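Local coordinates for tudor domain-containing protein 1 (Homo sapiens, PDB 5M9N) that probably represses transposable elements during spermatogenesis through the piRNA pathway, its Tudor domains binding Piwi proteins methylated on arginine, at residues G39-I44 with E48-Q53. Sequence-based numbering, arbitrary orientation.
Sequences GVVAHI and EDFFCQ
Gln53 lies against Val40 and Ala42 of the neighbouring antiparallel strand, its side chain running past both from CB to the amide. CB rests 4.1 Å from Val40 CG2, and CG passes to Ala42 CB. Extended beyond CG (chi2 167°), the chain brings CD alongside the same methyl and sets OE1 3.6 Å from Val40 CG2, while NE2 is hydrogen-bonded to the backbone O of Asp119. The amide thus joins this hairpin, 36-44 with 49-54, to a loop of the Tudor core; the hairpin itself belongs to the SN-like part of the extended Tudor domain. Between Val41 and His43 the pairing slips by one residue in a classic beta bulge: Ala42 N donates a 2.8 Å hydrogen bond to Phe51 O. A second, weak one reaches Phe51 O from His43 N at 3.5 Å. Ala42 is the extra residue, its methyl directed toward the partner strand, where Gln53 OE1 lies 3.8 Å from Ala42 CB. Beyond the bulge, Phe51 N donates a hydrogen bond to His43 O, which also lies in plane at the Phe51 ring edge. On the reverse face Val41 CG1, anti to its own nitrogen (chi1 177°), meets Phe50 CD2 at 4.0 Å, and Met168 and Leu193 also touch the Phe50 side chain.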
loop_
_atom_site.group_PDB
_atom_site.type_symbol
_atom_site.label_atom_id
_atom_site.label_comp_id
_atom_site.label_asym_id
_atom_site.label_seq_id
_atom_site.Cartn_x
_atom_site.Cartn_y
_atom_site.Cartn_z
ATOM N N GLY A 39 -4.626 12.772 0.969
ATOM C CA GLY A 39 -3.600 11.782 0.766
ATOM C C GLY A 39 -2.958 11.784 -0.581
ATOM O O GLY A 39 -3.226 12.645 -1.418
ATOM N N VAL A 40 -2.164 10.733 -0.811
ATOM C CA VAL A 40 -1.444 10.550 -2.046
ATOM C C VAL A 40 -1.770 9.163 -2.570
ATOM O O VAL A 40 -1.978 8.246 -1.756
ATOM C CB VAL A 40 0.080 10.761 -1.876
ATOM C CG1 VAL A 40 0.363 12.196 -1.400
ATOM C CG2 VAL A 40 0.703 9.772 -0.912
ATOM N N VAL A 41 -1.870 9.041 -3.888
ATOM C CA VAL A 41 -2.079 7.725 -4.522
ATOM C C VAL A 41 -0.640 7.217 -4.616
ATOM O O VAL A 41 0.214 7.789 -5.286
ATOM C CB VAL A 41 -2.816 7.817 -5.865
ATOM C CG1 VAL A 41 -2.970 6.452 -6.552
ATOM C CG2 VAL A 41 -4.208 8.410 -5.648
ATOM N N ALA A 42 -0.345 6.198 -3.845
ATOM C CA ALA A 42 1.030 5.717 -3.749
ATOM C C ALA A 42 1.375 4.705 -4.847
ATOM O O ALA A 42 2.505 4.730 -5.349
ATOM C CB ALA A 42 1.263 5.139 -2.374
ATOM N N HIS A 43 0.429 3.810 -5.188
ATOM C CA HIS A 43 0.642 2.702 -6.135
ATOM C C HIS A 43 -0.692 2.398 -6.825
ATOM O O HIS A 43 -1.682 2.361 -6.123
ATOM C CB HIS A 43 1.111 1.461 -5.337
ATOM C CG HIS A 43 1.540 0.306 -6.188
ATOM N ND1 HIS A 43 2.787 0.230 -6.774
ATOM C CD2 HIS A 43 0.884 -0.818 -6.558
ATOM C CE1 HIS A 43 2.876 -0.885 -7.477
ATOM N NE2 HIS A 43 1.734 -1.538 -7.363
ATOM N N ILE A 44 -0.692 2.129 -8.144
ATOM C CA ILE A 44 -1.902 1.874 -8.939
ATOM C C ILE A 44 -1.697 0.648 -9.785
ATOM O O ILE A 44 -0.828 0.672 -10.643
ATOM C CB ILE A 44 -2.228 3.037 -9.938
ATOM C CG1 ILE A 44 -2.511 4.338 -9.166
ATOM C CG2 ILE A 44 -3.418 2.711 -10.874
ATOM C CD1 ILE A 44 -2.721 5.538 -10.084
ATOM N N GLU A 48 -9.634 -0.232 -10.055
ATOM C CA GLU A 48 -10.231 -1.073 -9.026
ATOM C C GLU A 48 -9.197 -1.683 -8.098
ATOM O O GLU A 48 -9.545 -2.498 -7.277
ATOM C CB GLU A 48 -11.074 -2.198 -9.713
ATOM C CG GLU A 48 -12.447 -1.703 -10.185
ATOM C CD GLU A 48 -12.913 -2.276 -11.507
ATOM O OE1 GLU A 48 -12.236 -3.171 -12.071
ATOM O OE2 GLU A 48 -13.947 -1.824 -12.023
ATOM N N ASP A 49 -7.920 -1.344 -8.247
ATOM C CA ASP A 49 -6.872 -1.911 -7.421
ATOM C C ASP A 49 -5.711 -0.929 -7.255
ATOM O O ASP A 49 -4.856 -0.840 -8.097
ATOM C CB ASP A 49 -6.424 -3.277 -8.038
ATOM C CG ASP A 49 -5.444 -4.007 -7.207
ATOM O OD1 ASP A 49 -5.105 -3.640 -6.065
ATOM O OD2 ASP A 49 -4.924 -5.008 -7.721
ATOM N N PHE A 50 -5.762 -0.116 -6.201
ATOM C CA PHE A 50 -4.774 0.923 -5.974
ATOM C C PHE A 50 -4.672 1.216 -4.492
ATOM O O PHE A 50 -5.466 0.699 -3.729
ATOM C CB PHE A 50 -5.021 2.153 -6.844
ATOM C CG PHE A 50 -6.219 2.985 -6.445
ATOM C CD1 PHE A 50 -7.477 2.706 -6.947
ATOM C CD2 PHE A 50 -6.072 4.073 -5.602
ATOM C CE1 PHE A 50 -8.602 3.451 -6.601
ATOM C CE2 PHE A 50 -7.171 4.817 -5.246
ATOM C CZ PHE A 50 -8.430 4.536 -5.756
ATOM N N PHE A 51 -3.678 2.042 -4.108
ATOM C CA PHE A 51 -3.328 2.278 -2.710
ATOM C C PHE A 51 -3.093 3.736 -2.456
ATOM O O PHE A 51 -2.402 4.358 -3.235
ATOM C CB PHE A 51 -2.043 1.582 -2.349
ATOM C CG PHE A 51 -2.179 0.099 -2.341
ATOM C CD1 PHE A 51 -1.959 -0.611 -3.469
ATOM C CD2 PHE A 51 -2.570 -0.524 -1.219
ATOM C CE1 PHE A 51 -2.087 -2.010 -3.460
ATOM C CE2 PHE A 51 -2.682 -1.913 -1.166
ATOM C CZ PHE A 51 -2.423 -2.647 -2.281
ATOM N N CYS A 52 -3.603 4.212 -1.341
ATOM C CA CYS A 52 -3.433 5.625 -0.960
ATOM C C CYS A 52 -2.723 5.585 0.376
ATOM O O CYS A 52 -2.801 4.597 1.115
ATOM C CB CYS A 52 -4.825 6.284 -0.796
ATOM S SG CYS A 52 -5.657 6.462 -2.376
ATOM N N GLN A 53 -2.000 6.656 0.669
ATOM C CA GLN A 53 -1.544 6.929 1.998
ATOM C C GLN A 53 -2.069 8.313 2.431
ATOM O O GLN A 53 -2.233 9.196 1.605
ATOM C CB GLN A 53 -0.016 6.995 2.035
ATOM C CG GLN A 53 0.750 5.785 1.555
ATOM C CD GLN A 53 2.216 6.085 1.334
ATOM O OE1 GLN A 53 2.561 7.076 0.686
ATOM N NE2 GLN A 53 3.095 5.262 1.900
#